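Local coordinates for protein nodulation fucosyltransferase NodZ (Bradyrhizobium sp., PDB 3SIW) that is a fucosyltransferase with the two-domain GT-B architecture and holds guanosine-5'-diphosphate in the cleft between its two Rossmann-like halves, at residues 272-277 with 287-292; 172-177 with 279-284; 156-161 with 267-272. All coordinates share one frame; numbering follows the deposited sequence. Where two conformers were deposited one is given.

Overall arrangement
The three contacts lie between residues 156 and 292, in the domain built on the mostly parallel sheet that contains strands 170-176 and 279-283. From the N terminus, helix 152-166 comes first and leads into strand 170-176. About 80 residues later, helix 258-274 returns to helix 152-166, closing interaction 3. Strand 279-283 then pairs with strand 170-176 in interaction 2, whose loop crosses that of interaction 3. Last, the turn leading into helix 291-296 folds back on the end of helix 258-274. This short-range interaction 1 crosses interaction 2 but follows interaction 3 in series, sharing Tyr-272. Together they tie helices 152-166, 258-274 and 291-296, the sheet and the phosphate-binding turn around GDP.

Interaction 1. Residues 272-277 with 287-292; sequences YLLARC and SAFTRY. With GDP (guanosine-5'-diphosphate), chain B.
Ser-287 OG is held twice at the start of segment 287-292, whose Phe-289 and Tyr-292 pack on segment 272-277. Ser-287 OG donates to GDP O2B at 2.6 Å and accepts from Phe-289 N at 3.1 Å, forming an ST turn. A small hydroxyl suits this place, since it binds phosphate and backbone at once. Ala-288 N reaches GDP O1B at 2.9 Å.

The turn also places Phe-289 between ligand and helix. GDP C5 lies over one face of its ring, GDP O1A sits in plane at its edge, and Phe-289 CE1 meets Leu-274 CD1 at 3.8 Å, the two side chains roughly perpendicular. Leu-274 CD1 also touches Thr-290 CG2, while Thr-290 OG1 bonds to Arg-282.

Tyr-292 extends with CG anti to its backbone N (chi1 -177°), which carries the ring over to Ala-275. Ala-275 CB makes a CH-pi contact over the face of Tyr-292, 3.9 Å from the centroid of that ring. The edge of Tyr-292 points at the face of Tyr-272 in a T-shaped pair, planes at 61°. This amide and hydroxyl on a diphosphate, beside a ring against the base, form part of a GT-B fold's nucleotide site.

Interaction 2. Residues 172-177 with 279-284; sequences IGVHVR and TVIRFP. With GDP (guanosine-5'-diphosphate), chain B; PO4 (phosphate ion), chain D.
Ile-172 to Val-176 pair residue for residue with Thr-279 to Phe-283 as parallel strands, at 12° to each other. The backbone hydrogen bonds alternate in the parallel pattern, with Gly-173 and His-175 each using both N and O. Ile-281 N to Gly-173 O is short at 2.7 Å and nearly straight (175°), whereas Phe-283 N to His-175 O is more bent (138°). Arg-177 N, bonded to Phe-283 O, carries the ladder past the strand end, before the cis peptide of Pro-284.

Apolar contacts line the face bearing Ile-172, Val-174 and Ile-281. Ile-281 CD1 touches both Val-174 CG2 at 3.9 Å and Ile-172 CG2 at 4.0 Å. Beta-branched isoleucine and valine suit an extended backbone and fill the interface with helix 193-209.

Polar groups gather on the other face and at the C-terminal ends. His-175 NE2 donates to GDP N7 at 2.8 Å, while a water links its ND1 to Pro-284 O; both ring nitrogens thus have a partner, which fixes the rotation of the ring. Arg-177 bends at chi2 and chi3 to bring NH1 within 3.1 Å of GDP O2B, and Asp-224 engages its NE. Arg-282 NH1 binds O1 of a phosphate ion, probably from the crystallisation liquor, at 2.8 Å, while its NE bonds to Thr-290 OG1.

The chemistry implies a division of labour: histidine addresses the purine, while arginine probably offsets the diphosphate's negative charge.

Interaction 3. Residues 156-161 with 267-272; sequences ARIDAL and ALIDMY. With GDP (guanosine-5'-diphosphate), chain B.
Ile-269 is the central residue between helix 156-161 and helix 267-272, and its three outer carbons each meet a different partner. At CB the chain forks: CG2 stands anti to the backbone N and CG1 anti to the carbonyl carbon (chi1 -66°), which sends one branch to Leu-161 and the other to Ile-158 and Arg-157. Ile-269 CG2 touches Leu-161 CD1 at 3.6 Å. Ile-269 CG1 lies 4.0 Å from Ile-158 CG1, the two isoleucines running antiparallel alongside one another. At the tip, Ile-269 CD1 rests over the centre of the flat face of the guanidinium, 3.4 Å from Arg-157 CZ. The bend of Arg-157 at chi3 helps present that face, and a salt bridge from NH2 to Glu-262 holds the group there. Arginine suits this border position because its flat face accepts a methyl while its NH2 keeps the charged partner. Ile-158 CD1 continues the apolar seam to Tyr-272 CB at 3.7 Å.

One residue after Ile-269, Asp-270 turns to the ligand. Asp-270 OD2 accepts from GDP N1 at 2.8 Å and, weakly, from GDP N2, a pairing that fits the donor edge of guanine.

The helices cross at -47° with their axes 9.9 Å apart. Helix 258-274 has helix 152-166 on one flank, strand 217-223 touching Asp-270 through Phe-220 and Cys-222, and helix 15-32 of the N-terminal domain against Leu-268 and Met-271.

Interaction 1. Residues 272-277 with 287-292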
loop_
_atom_site.group_PDB
_atom_site.type_symbol
_atom_site.label_atom_id
_atom_site.label_comp_id
_atom_site.label_asym_id
_atom_site.label_seq_id
_atom_site.Cartn_x
_atom_site.Cartn_y
_atom_site.Cartn_z
ATOM N N TYR A 272 -5.861 -4.461 5.641
ATOM C CA TYR A 272 -5.749 -5.885 5.899
ATOM C C TYR A 272 -7.093 -6.590 5.997
ATOM O O TYR A 272 -7.242 -7.704 5.504
ATOM C CB TYR A 272 -4.864 -6.150 7.130
ATOM C CG TYR A 272 -3.370 -6.115 6.780
ATOM C CD1 TYR A 272 -2.736 -4.939 6.402
ATOM C CD2 TYR A 272 -2.585 -7.281 6.822
ATOM C CE1 TYR A 272 -1.384 -4.897 6.102
ATOM C CE2 TYR A 272 -1.218 -7.245 6.517
ATOM C CZ TYR A 272 -0.621 -6.070 6.180
ATOM O OH TYR A 272 0.721 -5.985 5.868
ATOM N N LEU A 273 -8.069 -5.946 6.624
ATOM C CA LEU A 273 -9.416 -6.491 6.708
ATOM C C LEU A 273 -10.114 -6.538 5.367
ATOM O O LEU A 273 -10.838 -7.473 5.091
ATOM C CB LEU A 273 -10.245 -5.772 7.757
ATOM C CG LEU A 273 -9.923 -6.093 9.234
ATOM C CD1 LEU A 273 -10.651 -5.113 10.105
ATOM C CD2 LEU A 273 -10.181 -7.553 9.613
ATOM N N LEU A 274 -9.905 -5.531 4.536
ATOM C CA LEU A 274 -10.456 -5.579 3.214
ATOM C C LEU A 274 -10.010 -6.859 2.448
ATOM O O LEU A 274 -10.802 -7.440 1.674
ATOM C CB LEU A 274 -10.093 -4.331 2.456
ATOM C CG LEU A 274 -10.913 -3.075 2.765
ATOM C CD1 LEU A 274 -10.178 -1.901 2.144
ATOM C CD2 LEU A 274 -12.366 -3.215 2.102
ATOM N N ALA A 275 -8.755 -7.290 2.661
ATOM C CA ALA A 275 -8.207 -8.485 2.035
ATOM C C ALA A 275 -8.800 -9.790 2.560
ATOM O O ALA A 275 -8.480 -10.850 2.045
ATOM C CB ALA A 275 -6.615 -8.480 2.134
ATOM N N ARG A 276 -9.635 -9.726 3.598
ATOM C CA ARG A 276 -10.365 -10.885 4.136
ATOM C C ARG A 276 -11.846 -10.966 3.679
ATOM O O ARG A 276 -12.591 -11.870 4.067
ATOM C CB ARG A 276 -10.357 -10.848 5.666
ATOM C CG ARG A 276 -9.008 -10.566 6.383
ATOM C CD ARG A 276 -7.989 -11.687 6.257
ATOM N NE ARG A 276 -8.580 -13.017 6.213
ATOM C CZ ARG A 276 -8.683 -13.843 7.258
ATOM N NH1 ARG A 276 -8.270 -13.462 8.464
ATOM N NH2 ARG A 276 -9.226 -15.041 7.096
ATOM N N CYS A 277 -12.250 -10.064 2.802
ATOM C CA CYS A 277 -13.637 -10.022 2.302
ATOM C C CYS A 277 -13.842 -11.034 1.182
ATOM O O CYS A 277 -12.866 -11.525 0.560
ATOM C CB CYS A 277 -13.960 -8.578 1.845
ATOM S SG CYS A 277 -13.943 -7.420 3.257
ATOM N N SER A 287 -6.931 3.160 -6.602
ATOM C CA SER A 287 -6.348 3.413 -5.304
ATOM C C SER A 287 -5.453 2.227 -4.923
ATOM O O SER A 287 -5.874 1.094 -5.034
ATOM C CB SER A 287 -7.432 3.582 -4.253
ATOM O OG SER A 287 -6.868 3.534 -2.969
ATOM N N ALA A 288 -4.237 2.502 -4.499
ATOM C CA ALA A 288 -3.340 1.464 -3.976
ATOM C C ALA A 288 -3.789 0.900 -2.666
ATOM O O ALA A 288 -3.312 -0.155 -2.264
ATOM C CB ALA A 288 -1.878 1.991 -3.879
ATOM N N PHE A 289 -4.735 1.572 -1.986
ATOM C CA PHE A 289 -5.176 1.126 -0.706
ATOM C C PHE A 289 -5.805 -0.252 -0.804
ATOM O O PHE A 289 -5.679 -1.063 0.103
ATOM C CB PHE A 289 -6.205 2.113 -0.144
ATOM C CG PHE A 289 -6.560 1.879 1.252
ATOM C CD1 PHE A 289 -7.753 1.347 1.596
ATOM C CD2 PHE A 289 -5.644 2.207 2.261
ATOM C CE1 PHE A 289 -8.074 1.156 2.910
ATOM C CE2 PHE A 289 -5.963 2.026 3.570
ATOM C CZ PHE A 289 -7.184 1.522 3.895
ATOM N N THR A 290 -6.496 -0.512 -1.902
ATOM C CA THR A 290 -7.177 -1.794 -2.065
ATOM C C THR A 290 -6.366 -2.756 -2.930
ATOM O O THR A 290 -6.879 -3.770 -3.391
ATOM C CB THR A 290 -8.578 -1.579 -2.696
ATOM O OG1 THR A 290 -8.440 -0.687 -3.789
ATOM C CG2 THR A 290 -9.594 -1.067 -1.624
ATOM N N ARG A 291 -5.105 -2.439 -3.222
ATOM C CA ARG A 291 -4.310 -3.341 -4.043
ATOM C C ARG A 291 -4.123 -4.729 -3.334
ATOM O O ARG A 291 -4.231 -5.748 -3.977
ATOM C CB ARG A 291 -2.962 -2.737 -4.381
ATOM C CG ARG A 291 -2.034 -3.644 -5.202
ATOM C CD ARG A 291 -2.662 -4.146 -6.483
ATOM N NE ARG A 291 -1.682 -4.808 -7.313
ATOM C CZ ARG A 291 -1.879 -5.217 -8.561
ATOM N NH1 ARG A 291 -3.049 -5.034 -9.164
ATOM N NH2 ARG A 291 -0.885 -5.814 -9.202
ATOM N N TYR A 292 -3.898 -4.734 -2.036
ATOM C CA TYR A 292 -3.715 -5.970 -1.294
ATOM C C TYR A 292 -4.984 -6.824 -1.446
ATOM O O TYR A 292 -4.916 -7.949 -1.920
ATOM C CB TYR A 292 -3.391 -5.694 0.154
ATOM C CG TYR A 292 -3.108 -6.890 0.993
ATOM C CD1 TYR A 292 -2.429 -8.014 0.469
ATOM C CD2 TYR A 292 -3.451 -6.903 2.327
ATOM C CE1 TYR A 292 -2.119 -9.133 1.308
ATOM C CE2 TYR A 292 -3.161 -8.028 3.158
ATOM C CZ TYR A 292 -2.494 -9.093 2.652
ATOM O OH TYR A 292 -2.237 -10.140 3.484
HETATM P PB GDP B . -4.464 5.865 -2.735
HETATM O O1B GDP B . -3.732 5.301 -4.093
HETATM O O2B GDP B . -5.975 5.968 -2.666
HETATM O O3B GDP B . -3.790 7.315 -2.489
HETATM O O3A GDP B . -4.013 4.733 -1.576
HETATM P PA GDP B . -2.768 4.747 -0.549
HETATM O O1A GDP B . -2.969 3.620 0.436
HETATM O O2A GDP B . -1.463 4.826 -1.217
HETATM O "O5'" GDP B . -3.074 6.250 0.182
HETATM C "C5'" GDP B . -4.309 6.446 0.835
HETATM C "C4'" GDP B . -4.143 6.765 2.301
HETATM O "O4'" GDP B . -5.337 7.542 2.729
HETATM C "C3'" GDP B . -4.315 5.407 2.934
HETATM O "O3'" GDP B . -3.116 4.660 3.098
HETATM C "C2'" GDP B . -4.847 5.823 4.306
HETATM O "O2'" GDP B . -3.768 6.388 5.120
HETATM C "C1'" GDP B . -5.906 6.892 3.898
HETATM N N9 GDP B . -7.124 6.162 3.515
HETATM C C8 GDP B . -7.687 6.033 2.287
HETATM N N7 GDP B . -8.781 5.258 2.386
HETATM C C5 GDP B . -8.892 4.845 3.657
HETATM C C6 GDP B . -9.795 4.039 4.356
HETATM O O6 GDP B . -10.754 3.486 3.807
HETATM N N1 GDP B . -9.592 3.803 5.730
HETATM C C2 GDP B . -8.517 4.411 6.383
HETATM N N2 GDP B . -8.319 4.218 7.708
HETATM N N3 GDP B . -7.695 5.203 5.687
HETATM C C4 GDP B . -7.838 5.418 4.366
#

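Interaction 2. Residues 172-177 with 279-284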
loop_
_atom_site.group_PDB
_atom_site.type_symbol
_atom_site.label_atom_id
_atom_site.label_comp_id
_atom_site.label_asym_id
_atom_site.label_seq_id
_atom_site.Cartn_x
_atom_site.Cartn_y
_atom_site.Cartn_z
ATOM N N ILE A 172 -18.808 -8.168 2.259
ATOM C CA ILE A 172 -18.599 -7.330 1.137
ATOM C C ILE A 172 -17.866 -6.107 1.659
ATOM O O ILE A 172 -18.415 -5.352 2.411
ATOM C CB ILE A 172 -19.947 -6.909 0.471
ATOM C CG1 ILE A 172 -20.711 -8.135 -0.046
ATOM C CG2 ILE A 172 -19.655 -5.963 -0.724
ATOM C CD1 ILE A 172 -22.177 -7.851 -0.401
ATOM N N GLY A 173 -16.622 -5.912 1.225
ATOM C CA GLY A 173 -15.834 -4.741 1.609
ATOM C C GLY A 173 -15.994 -3.625 0.611
ATOM O O GLY A 173 -16.015 -3.847 -0.636
ATOM N N VAL A 174 -16.150 -2.433 1.128
ATOM C CA VAL A 174 -16.353 -1.276 0.261
ATOM C C VAL A 174 -15.346 -0.233 0.669
ATOM O O VAL A 174 -15.334 0.204 1.800
ATOM C CB VAL A 174 -17.806 -0.686 0.358
ATOM C CG1 VAL A 174 -18.019 0.357 -0.709
ATOM C CG2 VAL A 174 -18.849 -1.790 0.227
ATOM N N HIS A 175 -14.521 0.159 -0.273
ATOM C CA HIS A 175 -13.609 1.223 -0.086
ATOM C C HIS A 175 -14.114 2.426 -0.853
ATOM O O HIS A 175 -14.288 2.401 -2.076
ATOM C CB HIS A 175 -12.180 0.859 -0.560
ATOM C CG HIS A 175 -11.190 1.955 -0.349
ATOM N ND1 HIS A 175 -10.373 2.427 -1.350
ATOM C CD2 HIS A 175 -10.907 2.701 0.754
ATOM C CE1 HIS A 175 -9.608 3.391 -0.869
ATOM N NE2 HIS A 175 -9.911 3.572 0.407
ATOM N N VAL A 176 -14.336 3.496 -0.114
ATOM C CA VAL A 176 -14.724 4.757 -0.693
ATOM C C VAL A 176 -13.738 5.828 -0.307
ATOM O O VAL A 176 -13.692 6.327 0.845
ATOM C CB VAL A 176 -16.127 5.182 -0.235
ATOM C CG1 VAL A 176 -16.504 6.545 -0.895
ATOM C CG2 VAL A 176 -17.132 4.063 -0.533
ATOM N N ARG A 177 -12.917 6.179 -1.279
ATOM C CA ARG A 177 -11.862 7.146 -1.076
ATOM C C ARG A 177 -12.407 8.469 -1.550
ATOM O O ARG A 177 -12.834 8.589 -2.705
ATOM C CB ARG A 177 -10.647 6.726 -1.896
ATOM C CG ARG A 177 -9.486 7.662 -1.835
ATOM C CD ARG A 177 -8.433 7.221 -0.827
ATOM N NE ARG A 177 -7.958 8.416 -0.122
ATOM C CZ ARG A 177 -6.882 9.131 -0.415
ATOM N NH1 ARG A 177 -6.049 8.789 -1.400
ATOM N NH2 ARG A 177 -6.623 10.192 0.324
ATOM N N THR A 279 -15.992 -10.259 -1.364
ATOM C CA THR A 279 -16.108 -9.344 -2.497
ATOM C C THR A 279 -15.612 -7.990 -2.041
ATOM O O THR A 279 -15.903 -7.567 -0.920
ATOM C CB THR A 279 -17.593 -9.199 -2.973
ATOM O OG1 THR A 279 -18.041 -10.441 -3.484
ATOM C CG2 THR A 279 -17.735 -8.117 -4.070
ATOM N N VAL A 280 -14.842 -7.301 -2.880
ATOM C CA VAL A 280 -14.428 -5.965 -2.594
ATOM C C VAL A 280 -14.815 -5.015 -3.723
ATOM O O VAL A 280 -14.615 -5.296 -4.900
ATOM C CB VAL A 280 -12.941 -5.832 -2.245
ATOM C CG1 VAL A 280 -12.558 -4.350 -2.108
ATOM C CG2 VAL A 280 -12.693 -6.525 -0.901
ATOM N N ILE A 281 -15.410 -3.910 -3.316
ATOM C CA ILE A 281 -15.770 -2.803 -4.177
ATOM C C ILE A 281 -14.690 -1.730 -4.029
ATOM O O ILE A 281 -14.404 -1.250 -2.910
ATOM C CB ILE A 281 -17.160 -2.230 -3.828
ATOM C CG1 ILE A 281 -18.223 -3.310 -4.052
ATOM C CG2 ILE A 281 -17.481 -0.979 -4.769
ATOM C CD1 ILE A 281 -19.586 -3.055 -3.407
ATOM N N ARG A 282 -14.099 -1.356 -5.146
ATOM C CA ARG A 282 -12.981 -0.420 -5.145
ATOM C C ARG A 282 -13.453 0.871 -5.796
ATOM O O ARG A 282 -13.596 0.955 -7.009
ATOM C CB ARG A 282 -11.791 -0.953 -5.957
ATOM C CG ARG A 282 -11.306 -2.313 -5.578
ATOM C CD ARG A 282 -10.188 -2.719 -6.495
ATOM N NE ARG A 282 -8.967 -2.039 -6.155
ATOM C CZ ARG A 282 -7.837 -2.054 -6.867
ATOM N NH1 ARG A 282 -7.750 -2.665 -8.015
ATOM N NH2 ARG A 282 -6.768 -1.440 -6.401
ATOM N N PHE A 283 -13.624 1.887 -4.962
ATOM C CA PHE A 283 -14.060 3.219 -5.425
ATOM C C PHE A 283 -12.977 4.225 -4.985
ATOM O O PHE A 283 -12.966 4.660 -3.840
ATOM C CB PHE A 283 -15.447 3.496 -4.813
ATOM C CG PHE A 283 -16.172 4.567 -5.478
ATOM C CD1 PHE A 283 -16.025 5.888 -5.059
ATOM C CD2 PHE A 283 -17.050 4.271 -6.509
ATOM C CE1 PHE A 283 -16.721 6.933 -5.693
ATOM C CE2 PHE A 283 -17.755 5.287 -7.155
ATOM C CZ PHE A 283 -17.592 6.634 -6.748
ATOM N N PRO A 284 -12.031 4.557 -5.866
ATOM C CA PRO A 284 -11.830 4.128 -7.256
ATOM C C PRO A 284 -10.890 2.913 -7.328
ATOM O O PRO A 284 -10.195 2.631 -6.358
ATOM C CB PRO A 284 -11.173 5.344 -7.873
ATOM C CG PRO A 284 -10.313 5.856 -6.769
ATOM C CD PRO A 284 -10.995 5.535 -5.479
HETATM P PB GDP B . -4.464 5.865 -2.735
HETATM O O1B GDP B . -3.732 5.301 -4.093
HETATM O O2B GDP B . -5.975 5.968 -2.666
HETATM O O3B GDP B . -3.790 7.315 -2.489
HETATM O O3A GDP B . -4.013 4.733 -1.576
HETATM P PA GDP B . -2.768 4.747 -0.549
HETATM O O1A GDP B . -2.969 3.620 0.436
HETATM O O2A GDP B . -1.463 4.826 -1.217
HETATM O "O5'" GDP B . -3.074 6.250 0.182
HETATM C "C5'" GDP B . -4.309 6.446 0.835
HETATM C "C4'" GDP B . -4.143 6.765 2.301
HETATM O "O4'" GDP B . -5.337 7.542 2.729
HETATM C "C3'" GDP B . -4.315 5.407 2.934
HETATM O "O3'" GDP B . -3.116 4.660 3.098
HETATM C "C2'" GDP B . -4.847 5.823 4.306
HETATM O "O2'" GDP B . -3.768 6.388 5.120
HETATM C "C1'" GDP B . -5.906 6.892 3.898
HETATM N N9 GDP B . -7.124 6.162 3.515
HETATM C C8 GDP B . -7.687 6.033 2.287
HETATM N N7 GDP B . -8.781 5.258 2.386
HETATM C C5 GDP B . -8.892 4.845 3.657
HETATM C C6 GDP B . -9.795 4.039 4.356
HETATM O O6 GDP B . -10.754 3.486 3.807
HETATM N N1 GDP B . -9.592 3.803 5.730
HETATM C C2 GDP B . -8.517 4.411 6.383
HETATM N N2 GDP B . -8.319 4.218 7.708
HETATM N N3 GDP B . -7.695 5.203 5.687
HETATM C C4 GDP B . -7.838 5.418 4.366
HETATM P P PO4 D . -8.029 -4.176 -11.239
HETATM O O1 PO4 D . -9.125 -3.908 -10.128
HETATM O O2 PO4 D . -6.601 -3.705 -10.971
HETATM O O3 PO4 D . -7.961 -5.615 -11.664
HETATM O O4 PO4 D . -8.505 -3.489 -12.535
HETATM O O HOH W 1 -10.438 1.227 -3.904
#

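Interaction 3. Residues 156-161 with 267-272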
loop_
_atom_site.group_PDB
_atom_site.type_symbol
_atom_site.label_atom_id
_atom_site.label_comp_id
_atom_site.label_asym_id
_atom_site.label_seq_id
_atom_site.Cartn_x
_atom_site.Cartn_y
_atom_site.Cartn_z
ATOM N N ALA A 156 -3.520 -7.611 16.867
ATOM C CA ALA A 156 -4.530 -7.917 17.886
ATOM C C ALA A 156 -5.870 -7.214 17.556
ATOM O O ALA A 156 -6.938 -7.781 17.697
ATOM C CB ALA A 156 -4.020 -7.514 19.311
ATOM N N ARG A 157 -5.801 -5.974 17.087
ATOM C CA ARG A 157 -6.994 -5.242 16.675
ATOM C C ARG A 157 -7.680 -5.890 15.492
ATOM O O ARG A 157 -8.925 -6.023 15.462
ATOM C CB ARG A 157 -6.639 -3.771 16.407
ATOM C CG ARG A 157 -6.263 -3.068 17.723
ATOM C CD ARG A 157 -5.693 -1.670 17.550
ATOM N NE ARG A 157 -6.709 -0.768 17.010
ATOM C CZ ARG A 157 -6.459 0.470 16.564
ATOM N NH1 ARG A 157 -5.221 0.978 16.626
ATOM N NH2 ARG A 157 -7.455 1.196 16.051
ATOM N N ILE A 158 -6.880 -6.314 14.526
ATOM C CA ILE A 158 -7.403 -7.002 13.353
ATOM C C ILE A 158 -8.093 -8.318 13.787
ATOM O O ILE A 158 -9.190 -8.600 13.349
ATOM C CB ILE A 158 -6.320 -7.259 12.287
ATOM C CG1 ILE A 158 -5.797 -5.953 11.720
ATOM C CG2 ILE A 158 -6.826 -8.220 11.164
ATOM C CD1 ILE A 158 -4.561 -6.068 10.819
ATOM N N ASP A 159 -7.445 -9.078 14.687
ATOM C CA ASP A 159 -7.914 -10.356 15.112
ATOM C C ASP A 159 -9.264 -10.168 15.841
ATOM O O ASP A 159 -10.183 -10.921 15.601
ATOM C CB ASP A 159 -6.878 -11.021 16.023
ATOM C CG ASP A 159 -5.628 -11.511 15.224
ATOM O OD1 ASP A 159 -5.753 -11.570 13.958
ATOM O OD2 ASP A 159 -4.546 -11.697 15.815
ATOM N N ALA A 160 -9.346 -9.176 16.743
ATOM C CA ALA A 160 -10.585 -8.885 17.462
ATOM C C ALA A 160 -11.716 -8.538 16.520
ATOM O O ALA A 160 -12.830 -9.056 16.652
ATOM C CB ALA A 160 -10.371 -7.769 18.524
ATOM N N LEU A 161 -11.443 -7.656 15.552
ATOM C CA LEU A 161 -12.466 -7.221 14.581
ATOM C C LEU A 161 -12.918 -8.379 13.662
ATOM O O LEU A 161 -14.094 -8.546 13.374
ATOM C CB LEU A 161 -11.953 -6.042 13.712
ATOM C CG LEU A 161 -11.740 -4.783 14.583
ATOM C CD1 LEU A 161 -10.757 -3.704 13.933
ATOM C CD2 LEU A 161 -13.106 -4.196 14.974
ATOM N N ALA A 267 -5.414 2.884 9.181
ATOM C CA ALA A 267 -5.272 2.597 7.736
ATOM C C ALA A 267 -4.916 1.132 7.506
ATOM O O ALA A 267 -5.521 0.439 6.676
ATOM C CB ALA A 267 -4.237 3.539 7.096
ATOM N N LEU A 268 -3.957 0.619 8.285
ATOM C CA LEU A 268 -3.457 -0.733 8.094
ATOM C C LEU A 268 -4.514 -1.765 8.456
ATOM O O LEU A 268 -4.713 -2.783 7.733
ATOM C CB LEU A 268 -2.146 -0.953 8.885
ATOM C CG LEU A 268 -0.919 -0.305 8.227
ATOM C CD1 LEU A 268 0.250 -0.196 9.204
ATOM C CD2 LEU A 268 -0.454 -0.990 6.900
ATOM N N ILE A 269 -5.234 -1.495 9.522
ATOM C CA ILE A 269 -6.344 -2.355 9.924
ATOM C C ILE A 269 -7.367 -2.489 8.816
ATOM O O ILE A 269 -7.754 -3.614 8.468
ATOM C CB ILE A 269 -6.976 -1.867 11.228
ATOM C CG1 ILE A 269 -5.963 -2.035 12.343
ATOM C CG2 ILE A 269 -8.331 -2.580 11.498
ATOM C CD1 ILE A 269 -6.317 -1.274 13.605
ATOM N N ASP A 270 -7.744 -1.340 8.230
ATOM C CA ASP A 270 -8.694 -1.317 7.107
ATOM C C ASP A 270 -8.157 -2.057 5.868
ATOM O O ASP A 270 -8.838 -2.875 5.308
ATOM C CB ASP A 270 -9.099 0.105 6.745
ATOM C CG ASP A 270 -10.188 0.677 7.648
ATOM O OD1 ASP A 270 -10.784 -0.057 8.436
ATOM O OD2 ASP A 270 -10.501 1.906 7.547
ATOM N N MET A 271 -6.893 -1.836 5.511
ATOM C CA MET A 271 -6.256 -2.445 4.346
ATOM C C MET A 271 -6.260 -3.977 4.463
ATOM O O MET A 271 -6.565 -4.675 3.505
ATOM C CB MET A 271 -4.811 -1.892 4.156
ATOM C CG MET A 271 -4.410 -1.495 2.705
ATOM S SD MET A 271 -2.694 -0.845 2.316
ATOM C CE MET A 271 -1.763 -2.138 3.131
ATOM N N TYR A 272 -5.861 -4.461 5.641
ATOM C CA TYR A 272 -5.749 -5.885 5.899
ATOM C C TYR A 272 -7.093 -6.590 5.997
ATOM O O TYR A 272 -7.242 -7.704 5.504
ATOM C CB TYR A 272 -4.864 -6.150 7.130
ATOM C CG TYR A 272 -3.370 -6.115 6.780
ATOM C CD1 TYR A 272 -2.736 -4.939 6.402
ATOM C CD2 TYR A 272 -2.585 -7.281 6.822
ATOM C CE1 TYR A 272 -1.384 -4.897 6.102
ATOM C CE2 TYR A 272 -1.218 -7.245 6.517
ATOM C CZ TYR A 272 -0.621 -6.070 6.180
ATOM O OH TYR A 272 0.721 -5.985 5.868
HETATM P PB GDP B . -4.464 5.865 -2.735
HETATM O O1B GDP B . -3.732 5.301 -4.093
HETATM O O2B GDP B . -5.975 5.968 -2.666
HETATM O O3B GDP B . -3.790 7.315 -2.489
HETATM O O3A GDP B . -4.013 4.733 -1.576
HETATM P PA GDP B . -2.768 4.747 -0.549
HETATM O O1A GDP B . -2.969 3.620 0.436
HETATM O O2A GDP B . -1.463 4.826 -1.217
HETATM O "O5'" GDP B . -3.074 6.250 0.182
HETATM C "C5'" GDP B . -4.309 6.446 0.835
HETATM C "C4'" GDP B . -4.143 6.765 2.301
HETATM O "O4'" GDP B . -5.337 7.542 2.729
HETATM C "C3'" GDP B . -4.315 5.407 2.934
HETATM O "O3'" GDP B . -3.116 4.660 3.098
HETATM C "C2'" GDP B . -4.847 5.823 4.306
HETATM O "O2'" GDP B . -3.768 6.388 5.120
HETATM C "C1'" GDP B . -5.906 6.892 3.898
HETATM N N9 GDP B . -7.124 6.162 3.515
HETATM C C8 GDP B . -7.687 6.033 2.287
HETATM N N7 GDP B . -8.781 5.258 2.386
HETATM C C5 GDP B . -8.892 4.845 3.657
HETATM C C6 GDP B . -9.795 4.039 4.356
HETATM O O6 GDP B . -10.754 3.486 3.807
HETATM N N1 GDP B . -9.592 3.803 5.730
HETATM C C2 GDP B . -8.517 4.411 6.383
HETATM N N2 GDP B . -8.319 4.218 7.708
HETATM N N3 GDP B . -7.695 5.203 5.687
HETATM C C4 GDP B . -7.838 5.418 4.366
#